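PDB 2D81: PHB depolymerase from Penicillium funiculosum, which hydrolyses the ester bonds of polyhydroxybutyrate, a bacterial storage polyester, as a fungal depolymerase with a circularly permuted alpha/beta hydrolase fold. Local coordinates for residues N7-L18 / G217-H228; D163-Y173 / T245-M256. All coordinates share one frame; numbering follows the deposited sequence.

Contact 1. Residues N7-L18 / G217-H228; sequences NVNPNSVSVSGL and GATVCSLHVALH
His224 lays the edge of its imidazole along two serines of the neighbouring strand. ND1 lies 2.8 Å from Ser14 OG, and NE2 lies 2.7 Å from Ser16 OG. Both are hydrogen bonds in the ring plane. The ring reaches them because CG stands anti to the backbone N (chi1 -174°). Tyr173 and Tyr247 hold the two hydroxyls from outside: Ser14 OG bonds Tyr173 OH, and Ser16 OG bonds Tyr247 OH.

Strands 13-18 and 221-227 run parallel, side by side in the central sheet of the alpha/beta hydrolase fold. Ser14 and Ser16 alternately give N-H and C=O to the partner strand. Ser16 N to Val225 O measures 2.8 Å. The other face is apolar. Val15 CG2 packs on Val225 CB at 3.8 Å, and helix 20-31 lies against Val15 and Leu227. At Gly17 a CB would run into Leu227 O.

The pairing breaks at a type I turn from Asn9 to Ser12. Before it, Val8 CG1 rests on Leu223 CB at 3.8 Å. Asn7 O accepts from Cys221 N, and Asn7 ND2 bonds Gly217 O at 2.9 Å, from above the carbonyl plane. Asn7 OD1 accepts from Gln318 N. With an alanine here, Gly217 O and Gln318 N would probably lose these partners, and the chain before Val8 would be held less firmly to the 217-220 loop.

Two bonds pin the His224 ring against rotation, and the serine-tyrosine pairs satisfy this buried polar row on one face of a sheet whose opposite face is apolar here.

Contact 2. Residues D163-Y173 / T245-M256; sequences DGAGAALKWIY and TGYNKWADTNNM
This is a buried helix-helix contact on the sheet face that carries His224. Helices 164-173 and 247-251 pass at 8.8 Å between axes, 44° apart in direction. Trp250 fills the space between them. Gly166 CA sits over one face of its five-membered ring, 3.5 Å from the centroid, in a CH-pi contact. A CB at Gly166 would strike the indole NE1. The ring edge points to Asp163, whose OD1 accepts from Trp250 NE1 at 2.8 Å through its syn lone pair.

Asp163 is also the N-cap of helix 164-173. Its OD2 takes Gly166 N from above the carboxylate plane. Two waters join OD2 to Thr245 O and Gly246 O. Arg179 forms a salt bridge with OD1, so one carboxylate ties together a helix start, an indole and a charge.

Ala165 CB stands over the centre of the Tyr247 ring, 4.0 Å from the centroid. Leu169 CD1 meets Trp250 CB at 3.7 Å, the two chains running in opposing directions where they pass. Near the C-terminal end of helix 164-173, a bend at chi3 (-67°) brings Met256 CE over a face of the Tyr173 ring, 3.6 Å from CD1. Lys170 runs its aliphatic chain across the six-membered end of Trp250, CD 3.8 Å from CH2.

Both contacts are largely buried, but at different layers. Contact 1 joins two strands within the central sheet. Contact 2 packs two helices on one face of that sheet and also takes in Met256, at the start of the next strand, 256-260. Parallel backbone bonds dominate contact 1, interrupted by one turn. Contact 2 rests on side chains, with aromatic faces, a capping aspartate and waters, and reaches solvent at Lys170. They touch directly through the tyrosine hydroxyls of contact 2, and Tyr173 OH also bonds Ser12 O. Their segments alternate along the chain, so parts far apart in sequence meet in the sheet and the helices packed on it.

Contact 1. Residues N7-L18 / G217-H228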
loop_
_atom_site.group_PDB
_atom_site.type_symbol
_atom_site.label_atom_id
_atom_site.label_comp_id
_atom_site.label_asym_id
_atom_site.label_seq_id
_atom_site.Cartn_x
_atom_site.Cartn_y
_atom_site.Cartn_z
ATOM N N ASN A 7 3.452 -0.515 21.560
ATOM C CA ASN A 7 2.124 -0.589 22.143
ATOM C C ASN A 7 1.117 -0.144 21.096
ATOM O O ASN A 7 0.629 0.990 21.116
ATOM C CB ASN A 7 2.022 0.299 23.386
ATOM C CG ASN A 7 0.709 0.113 24.122
ATOM O OD1 ASN A 7 -0.093 -0.750 23.767
ATOM N ND2 ASN A 7 0.487 0.916 25.157
ATOM N N VAL A 8 0.827 -1.048 20.170
ATOM C CA VAL A 8 -0.108 -0.779 19.087
ATOM C C VAL A 8 -1.278 -1.745 19.183
ATOM O O VAL A 8 -1.086 -2.956 19.288
ATOM C CB VAL A 8 0.573 -0.952 17.713
ATOM C CG1 VAL A 8 -0.454 -0.801 16.598
ATOM C CG2 VAL A 8 1.686 0.077 17.552
ATOM N N ASN A 9 -2.494 -1.209 19.149
ATOM C CA ASN A 9 -3.674 -2.059 19.195
ATOM C C ASN A 9 -3.797 -2.820 17.878
ATOM O O ASN A 9 -3.807 -2.219 16.807
ATOM C CB ASN A 9 -4.935 -1.225 19.420
ATOM C CG ASN A 9 -6.102 -2.065 19.902
ATOM O OD1 ASN A 9 -6.331 -3.166 19.403
ATOM N ND2 ASN A 9 -6.849 -1.549 20.873
ATOM N N PRO A 10 -3.887 -4.159 17.944
ATOM C CA PRO A 10 -4.009 -4.974 16.731
ATOM C C PRO A 10 -5.258 -4.640 15.917
ATOM O O PRO A 10 -5.345 -4.978 14.737
ATOM C CB PRO A 10 -4.043 -6.402 17.276
ATOM C CG PRO A 10 -3.233 -6.302 18.537
ATOM C CD PRO A 10 -3.735 -5.012 19.135
ATOM N N ASN A 11 -6.225 -3.978 16.547
ATOM C CA ASN A 11 -7.474 -3.647 15.867
ATOM C C ASN A 11 -7.414 -2.280 15.186
ATOM O O ASN A 11 -8.444 -1.740 14.783
ATOM C CB ASN A 11 -8.650 -3.660 16.851
ATOM C CG ASN A 11 -8.555 -2.560 17.894
ATOM O OD1 ASN A 11 -8.052 -1.468 17.621
ATOM N ND2 ASN A 11 -9.055 -2.837 19.095
ATOM N N SER A 12 -6.212 -1.723 15.061
ATOM C CA SER A 12 -6.060 -0.375 14.521
ATOM C C SER A 12 -5.143 -0.360 13.304
ATOM O O SER A 12 -4.580 0.682 12.954
ATOM C CB SER A 12 -5.489 0.559 15.589
ATOM O OG SER A 12 -4.157 0.199 15.908
ATOM N N VAL A 13 -4.995 -1.514 12.663
ATOM C CA VAL A 13 -4.037 -1.669 11.571
ATOM C C VAL A 13 -4.681 -1.456 10.199
ATOM O O VAL A 13 -5.806 -1.900 9.945
ATOM C CB VAL A 13 -3.381 -3.072 11.612
ATOM C CG1 VAL A 13 -2.383 -3.219 10.472
ATOM C CG2 VAL A 13 -2.677 -3.278 12.954
ATOM N N SER A 14 -3.957 -0.771 9.322
ATOM C CA SER A 14 -4.413 -0.525 7.957
ATOM C C SER A 14 -3.211 -0.423 7.022
ATOM O O SER A 14 -2.063 -0.461 7.473
ATOM C CB SER A 14 -5.226 0.773 7.896
ATOM O OG SER A 14 -4.448 1.885 8.312
ATOM N N VAL A 15 -3.477 -0.294 5.723
ATOM C CA VAL A 15 -2.418 -0.252 4.718
ATOM C C VAL A 15 -2.851 0.557 3.491
ATOM O O VAL A 15 -4.034 0.592 3.148
ATOM C CB VAL A 15 -2.028 -1.688 4.269
ATOM C CG1 VAL A 15 -3.255 -2.416 3.715
ATOM C CG2 VAL A 15 -0.925 -1.632 3.222
ATOM N N SER A 16 -1.890 1.215 2.845
ATOM C CA SER A 16 -2.132 1.873 1.558
ATOM C C SER A 16 -0.864 1.833 0.712
ATOM O O SER A 16 0.205 1.471 1.202
ATOM C CB SER A 16 -2.577 3.334 1.761
ATOM O OG SER A 16 -1.518 4.163 2.211
ATOM N N GLY A 17 -0.983 2.206 -0.558
ATOM C CA GLY A 17 0.185 2.230 -1.419
ATOM C C GLY A 17 -0.094 2.802 -2.793
ATOM O O GLY A 17 -1.250 3.001 -3.169
ATOM N N LEU A 18 0.975 3.070 -3.539
ATOM C CA LEU A 18 0.869 3.641 -4.880
ATOM C C LEU A 18 1.205 2.610 -5.953
ATOM O O LEU A 18 2.223 1.924 -5.865
ATOM C CB LEU A 18 1.823 4.827 -5.022
ATOM C CG LEU A 18 1.920 5.444 -6.421
ATOM C CD1 LEU A 18 0.642 6.211 -6.749
ATOM C CD2 LEU A 18 3.121 6.371 -6.474
ATOM N N GLY A 217 5.667 3.678 24.792
ATOM C CA GLY A 217 4.696 2.628 25.023
ATOM C C GLY A 217 3.682 3.005 26.088
ATOM O O GLY A 217 2.802 2.211 26.423
ATOM N N ALA A 218 3.796 4.218 26.622
ATOM C CA ALA A 218 2.844 4.698 27.621
ATOM C C ALA A 218 1.492 4.972 26.970
ATOM O O ALA A 218 0.455 4.965 27.635
ATOM C CB ALA A 218 3.372 5.964 28.282
ATOM N N THR A 219 1.517 5.209 25.662
ATOM C CA THR A 219 0.315 5.545 24.906
ATOM C C THR A 219 0.057 4.489 23.833
ATOM O O THR A 219 0.976 4.071 23.130
ATOM C CB THR A 219 0.467 6.917 24.219
ATOM O OG1 THR A 219 0.679 7.927 25.214
ATOM C CG2 THR A 219 -0.777 7.254 23.412
ATOM N N VAL A 220 -1.196 4.058 23.712
ATOM C CA VAL A 220 -1.567 3.115 22.667
ATOM C C VAL A 220 -1.578 3.807 21.311
ATOM O O VAL A 220 -2.180 4.867 21.148
ATOM C CB VAL A 220 -2.954 2.504 22.931
ATOM C CG1 VAL A 220 -3.348 1.583 21.782
ATOM C CG2 VAL A 220 -2.928 1.726 24.236
ATOM N N CYS A 221 -0.903 3.199 20.344
ATOM C CA CYS A 221 -0.770 3.777 19.014
ATOM C C CYS A 221 -1.433 2.903 17.958
ATOM O O CYS A 221 -1.725 1.732 18.199
ATOM C CB CYS A 221 0.717 3.986 18.696
ATOM S SG CYS A 221 1.385 5.408 19.625
ATOM N N SER A 222 -1.693 3.491 16.795
ATOM C CA SER A 222 -2.177 2.743 15.642
ATOM C C SER A 222 -1.026 2.478 14.680
ATOM O O SER A 222 0.087 2.955 14.892
ATOM C CB SER A 222 -3.278 3.525 14.924
ATOM O OG SER A 222 -2.819 4.808 14.529
ATOM N N LEU A 223 -1.303 1.727 13.619
ATOM C CA LEU A 223 -0.279 1.378 12.643
ATOM C C LEU A 223 -0.833 1.426 11.223
ATOM O O LEU A 223 -1.817 0.753 10.905
ATOM C CB LEU A 223 0.263 -0.024 12.928
ATOM C CG LEU A 223 1.232 -0.617 11.895
ATOM C CD1 LEU A 223 2.525 0.183 11.853
ATOM C CD2 LEU A 223 1.525 -2.068 12.259
ATOM N N HIS A 224 -0.195 2.225 10.376
ATOM C CA HIS A 224 -0.500 2.236 8.950
ATOM C C HIS A 224 0.735 1.788 8.179
ATOM O O HIS A 224 1.838 2.293 8.404
ATOM C CB HIS A 224 -0.895 3.644 8.496
ATOM C CG HIS A 224 -1.357 3.715 7.073
ATOM N ND1 HIS A 224 -2.583 3.236 6.663
ATOM C CD2 HIS A 224 -0.751 4.196 5.960
ATOM C CE1 HIS A 224 -2.713 3.420 5.362
ATOM N NE2 HIS A 224 -1.615 4.001 4.911
ATOM N N VAL A 225 0.543 0.835 7.275
ATOM C CA VAL A 225 1.609 0.375 6.398
ATOM C C VAL A 225 1.480 1.105 5.065
ATOM O O VAL A 225 0.433 1.049 4.421
ATOM C CB VAL A 225 1.498 -1.148 6.157
ATOM C CG1 VAL A 225 2.647 -1.633 5.280
ATOM C CG2 VAL A 225 1.500 -1.881 7.493
ATOM N N ALA A 226 2.540 1.800 4.664
ATOM C CA ALA A 226 2.530 2.552 3.410
ATOM C C ALA A 226 3.513 1.947 2.409
ATOM O O ALA A 226 4.704 1.814 2.698
ATOM C CB ALA A 226 2.882 4.015 3.675
ATOM N N LEU A 227 3.010 1.588 1.232
ATOM C CA LEU A 227 3.805 0.863 0.243
ATOM C C LEU A 227 4.178 1.708 -0.976
ATOM O O LEU A 227 3.308 2.159 -1.720
ATOM C CB LEU A 227 3.044 -0.384 -0.216
ATOM C CG LEU A 227 2.695 -1.401 0.874
ATOM C CD1 LEU A 227 1.782 -2.470 0.292
ATOM C CD2 LEU A 227 3.963 -2.023 1.439
ATOM N N HIS A 228 5.478 1.903 -1.180
ATOM C CA HIS A 228 5.981 2.606 -2.357
ATOM C C HIS A 228 5.640 1.841 -3.638
ATOM O O HIS A 228 5.296 0.655 -3.595
ATOM C CB HIS A 228 7.503 2.786 -2.239
ATOM C CG HIS A 228 8.278 1.506 -2.339
ATOM N ND1 HIS A 228 8.498 0.862 -3.536
ATOM C CD2 HIS A 228 8.875 0.747 -1.388
ATOM C CE1 HIS A 228 9.198 -0.238 -3.322
ATOM N NE2 HIS A 228 9.439 -0.332 -2.026
#

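Contact 2. Residues D163-Y173 / T245-M256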
loop_
_atom_site.group_PDB
_atom_site.type_symbol
_atom_site.label_atom_id
_atom_site.label_comp_id
_atom_site.label_asym_id
_atom_site.label_seq_id
_atom_site.Cartn_x
_atom_site.Cartn_y
_atom_site.Cartn_z
ATOM N N ASP A 163 -3.681 16.652 -0.734
ATOM C CA ASP A 163 -3.033 15.899 0.329
ATOM C C ASP A 163 -3.569 14.469 0.338
ATOM O O ASP A 163 -4.507 14.155 1.067
ATOM C CB ASP A 163 -3.310 16.574 1.675
ATOM C CG ASP A 163 -2.599 15.896 2.835
ATOM O OD1 ASP A 163 -2.829 16.315 3.986
ATOM O OD2 ASP A 163 -1.812 14.953 2.604
ATOM N N GLY A 164 -2.967 13.612 -0.484
ATOM C CA GLY A 164 -3.439 12.244 -0.609
ATOM C C GLY A 164 -3.260 11.424 0.652
ATOM O O GLY A 164 -4.163 10.687 1.045
ATOM N N ALA A 165 -2.095 11.543 1.282
ATOM C CA ALA A 165 -1.819 10.792 2.502
ATOM C C ALA A 165 -2.848 11.144 3.565
ATOM O O ALA A 165 -3.405 10.264 4.223
ATOM C CB ALA A 165 -0.409 11.102 3.006
ATOM N N GLY A 166 -3.103 12.439 3.721
ATOM C CA GLY A 166 -4.075 12.889 4.698
ATOM C C GLY A 166 -5.480 12.408 4.387
ATOM O O GLY A 166 -6.216 11.996 5.279
ATOM N N ALA A 167 -5.858 12.466 3.114
ATOM C CA ALA A 167 -7.181 12.012 2.704
ATOM C C ALA A 167 -7.359 10.535 3.044
ATOM O O ALA A 167 -8.385 10.135 3.595
ATOM C CB ALA A 167 -7.371 12.233 1.208
ATOM N N ALA A 168 -6.357 9.728 2.712
ATOM C CA ALA A 168 -6.425 8.292 2.967
ATOM C C ALA A 168 -6.509 7.986 4.461
ATOM O O ALA A 168 -7.350 7.196 4.894
ATOM C CB ALA A 168 -5.210 7.591 2.357
ATOM N N LEU A 169 -5.638 8.606 5.251
ATOM C CA LEU A 169 -5.603 8.336 6.687
ATOM C C LEU A 169 -6.858 8.829 7.401
ATOM O O LEU A 169 -7.384 8.150 8.288
ATOM C CB LEU A 169 -4.361 8.971 7.320
ATOM C CG LEU A 169 -3.017 8.365 6.908
ATOM C CD1 LEU A 169 -1.885 9.148 7.557
ATOM C CD2 LEU A 169 -2.964 6.891 7.320
ATOM N N LYS A 170 -7.343 10.005 7.017
ATOM C CA LYS A 170 -8.578 10.511 7.591
ATOM C C LYS A 170 -9.771 9.649 7.198
ATOM O O LYS A 170 -10.677 9.450 8.002
ATOM C CB LYS A 170 -8.814 11.967 7.175
ATOM C CG LYS A 170 -7.904 12.951 7.901
ATOM C CD LYS A 170 -8.260 14.400 7.598
ATOM C CE LYS A 170 -7.961 14.770 6.158
ATOM N NZ LYS A 170 -8.322 16.190 5.888
ATOM N N TRP A 171 -9.779 9.120 5.978
ATOM C CA TRP A 171 -10.891 8.263 5.588
ATOM C C TRP A 171 -10.865 6.958 6.370
ATOM O O TRP A 171 -11.896 6.493 6.853
ATOM C CB TRP A 171 -10.869 7.944 4.091
ATOM C CG TRP A 171 -12.094 7.184 3.705
ATOM C CD1 TRP A 171 -12.190 5.847 3.442
ATOM C CD2 TRP A 171 -13.424 7.702 3.647
ATOM N NE1 TRP A 171 -13.505 5.499 3.229
ATOM C CE2 TRP A 171 -14.284 6.620 3.349
ATOM C CE3 TRP A 171 -13.976 8.978 3.824
ATOM C CZ2 TRP A 171 -15.668 6.776 3.223
ATOM C CZ3 TRP A 171 -15.353 9.133 3.698
ATOM C CH2 TRP A 171 -16.183 8.037 3.400
ATOM N N ILE A 172 -9.680 6.374 6.495
ATOM C CA ILE A 172 -9.542 5.087 7.161
ATOM C C ILE A 172 -9.816 5.189 8.661
ATOM O O ILE A 172 -10.519 4.350 9.224
ATOM C CB ILE A 172 -8.133 4.503 6.927
ATOM C CG1 ILE A 172 -7.960 4.187 5.437
ATOM C CG2 ILE A 172 -7.931 3.243 7.769
ATOM C CD1 ILE A 172 -6.561 3.747 5.045
ATOM N N TYR A 173 -9.274 6.219 9.305
ATOM C CA TYR A 173 -9.379 6.336 10.757
ATOM C C TYR A 173 -10.469 7.281 11.246
ATOM O O TYR A 173 -10.748 7.341 12.445
ATOM C CB TYR A 173 -8.032 6.758 11.352
ATOM C CG TYR A 173 -6.993 5.670 11.267
ATOM C CD1 TYR A 173 -6.134 5.579 10.172
ATOM C CD2 TYR A 173 -6.909 4.690 12.255
ATOM C CE1 TYR A 173 -5.220 4.531 10.062
ATOM C CE2 TYR A 173 -6.002 3.640 12.153
ATOM C CZ TYR A 173 -5.163 3.568 11.053
ATOM O OH TYR A 173 -4.285 2.521 10.943
ATOM N N THR A 245 5.897 11.956 0.919
ATOM C CA THR A 245 4.509 11.556 0.707
ATOM C C THR A 245 3.549 12.210 1.692
ATOM O O THR A 245 2.368 12.380 1.393
ATOM C CB THR A 245 4.335 10.031 0.805
ATOM O OG1 THR A 245 4.942 9.557 2.013
ATOM C CG2 THR A 245 4.972 9.345 -0.399
ATOM N N GLY A 246 4.051 12.560 2.872
ATOM C CA GLY A 246 3.224 13.289 3.818
ATOM C C GLY A 246 2.481 12.458 4.853
ATOM O O GLY A 246 1.721 13.010 5.647
ATOM N N TYR A 247 2.687 11.143 4.862
ATOM C CA TYR A 247 2.059 10.302 5.883
ATOM C C TYR A 247 2.507 10.720 7.277
ATOM O O TYR A 247 1.700 10.783 8.208
ATOM C CB TYR A 247 2.418 8.825 5.701
ATOM C CG TYR A 247 1.824 8.149 4.489
ATOM C CD1 TYR A 247 2.517 8.101 3.285
ATOM C CD2 TYR A 247 0.580 7.519 4.560
ATOM C CE1 TYR A 247 1.995 7.436 2.180
ATOM C CE2 TYR A 247 0.046 6.856 3.461
ATOM C CZ TYR A 247 0.762 6.815 2.275
ATOM O OH TYR A 247 0.253 6.147 1.190
ATOM N N ASN A 248 3.802 10.986 7.418
ATOM C CA ASN A 248 4.380 11.197 8.737
ATOM C C ASN A 248 3.831 12.451 9.399
ATOM O O ASN A 248 3.716 12.507 10.622
ATOM C CB ASN A 248 5.907 11.281 8.651
ATOM C CG ASN A 248 6.525 10.017 8.093
ATOM O OD1 ASN A 248 5.914 8.950 8.129
ATOM N ND2 ASN A 248 7.748 10.128 7.586
ATOM N N LYS A 249 3.489 13.453 8.591
ATOM C CA LYS A 249 2.917 14.693 9.112
ATOM C C LYS A 249 1.639 14.419 9.895
ATOM O O LYS A 249 1.395 15.028 10.939
ATOM C CB LYS A 249 2.609 15.658 7.964
ATOM C CG LYS A 249 3.829 16.077 7.162
ATOM C CD LYS A 249 3.454 17.054 6.061
ATOM C CE LYS A 249 4.680 17.508 5.292
ATOM N NZ LYS A 249 5.656 18.207 6.174
ATOM N N TRP A 250 0.822 13.502 9.382
ATOM C CA TRP A 250 -0.420 13.128 10.047
ATOM C C TRP A 250 -0.188 12.158 11.202
ATOM O O TRP A 250 -0.807 12.281 12.261
ATOM C CB TRP A 250 -1.396 12.516 9.034
ATOM C CG TRP A 250 -1.964 13.528 8.092
ATOM C CD1 TRP A 250 -1.495 13.859 6.850
ATOM C CD2 TRP A 250 -3.075 14.395 8.345
ATOM N NE1 TRP A 250 -2.246 14.883 6.316
ATOM C CE2 TRP A 250 -3.222 15.231 7.215
ATOM C CE3 TRP A 250 -3.961 14.550 9.422
ATOM C CZ2 TRP A 250 -4.220 16.207 7.130
ATOM C CZ3 TRP A 250 -4.954 15.522 9.337
ATOM C CH2 TRP A 250 -5.073 16.338 8.198
ATOM N N ALA A 251 0.701 11.193 10.997
ATOM C CA ALA A 251 1.015 10.222 12.038
ATOM C C ALA A 251 1.501 10.935 13.297
ATOM O O ALA A 251 1.174 10.531 14.418
ATOM C CB ALA A 251 2.086 9.256 11.543
ATOM N N ASP A 252 2.276 11.999 13.105
ATOM C CA ASP A 252 3.022 12.604 14.208
ATOM C C ASP A 252 2.112 13.155 15.298
ATOM O O ASP A 252 2.498 13.218 16.465
ATOM C CB ASP A 252 3.919 13.733 13.696
ATOM C CG ASP A 252 5.043 14.058 14.658
ATOM O OD1 ASP A 252 5.288 15.252 14.927
ATOM O OD2 ASP A 252 5.685 13.111 15.142
ATOM N N THR A 253 0.907 13.560 14.915
ATOM C CA THR A 253 -0.014 14.175 15.864
ATOM C C THR A 253 -1.182 13.258 16.220
ATOM O O THR A 253 -2.142 13.686 16.862
ATOM C CB THR A 253 -0.575 15.495 15.305
ATOM O OG1 THR A 253 -1.215 15.250 14.045
ATOM C CG2 THR A 253 0.543 16.509 15.118
ATOM N N ASN A 254 -1.095 11.994 15.814
ATOM C CA ASN A 254 -2.212 11.068 15.972
ATOM C C ASN A 254 -1.804 9.690 16.481
ATOM O O ASN A 254 -2.467 8.692 16.195
ATOM C CB ASN A 254 -2.961 10.933 14.641
ATOM C CG ASN A 254 -3.788 12.158 14.319
ATOM O OD1 ASN A 254 -4.842 12.378 14.916
ATOM N ND2 ASN A 254 -3.310 12.972 13.383
ATOM N N ASN A 255 -0.724 9.644 17.253
ATOM C CA ASN A 255 -0.289 8.409 17.898
ATOM C C ASN A 255 -0.279 7.260 16.903
ATOM O O ASN A 255 -0.799 6.181 17.181
ATOM C CB ASN A 255 -1.216 8.057 19.062
ATOM C CG ASN A 255 -1.252 9.133 20.124
ATOM O OD1 ASN A 255 -0.212 9.597 20.587
ATOM N ND2 ASN A 255 -2.455 9.529 20.526
ATOM N N MET A 256 0.309 7.505 15.739
ATOM C CA MET A 256 0.291 6.529 14.655
ATOM C C MET A 256 1.712 6.246 14.178
ATOM O O MET A 256 2.479 7.168 13.911
ATOM C CB MET A 256 -0.546 7.064 13.491
ATOM C CG MET A 256 -0.759 6.076 12.358
ATOM S SD MET A 256 -1.641 6.842 10.989
ATOM C CE MET A 256 -3.263 7.118 11.755
HETATM O O HOH W 1 -0.062 13.497 0.590
HETATM O O HOH W 2 0.417 15.368 4.382
#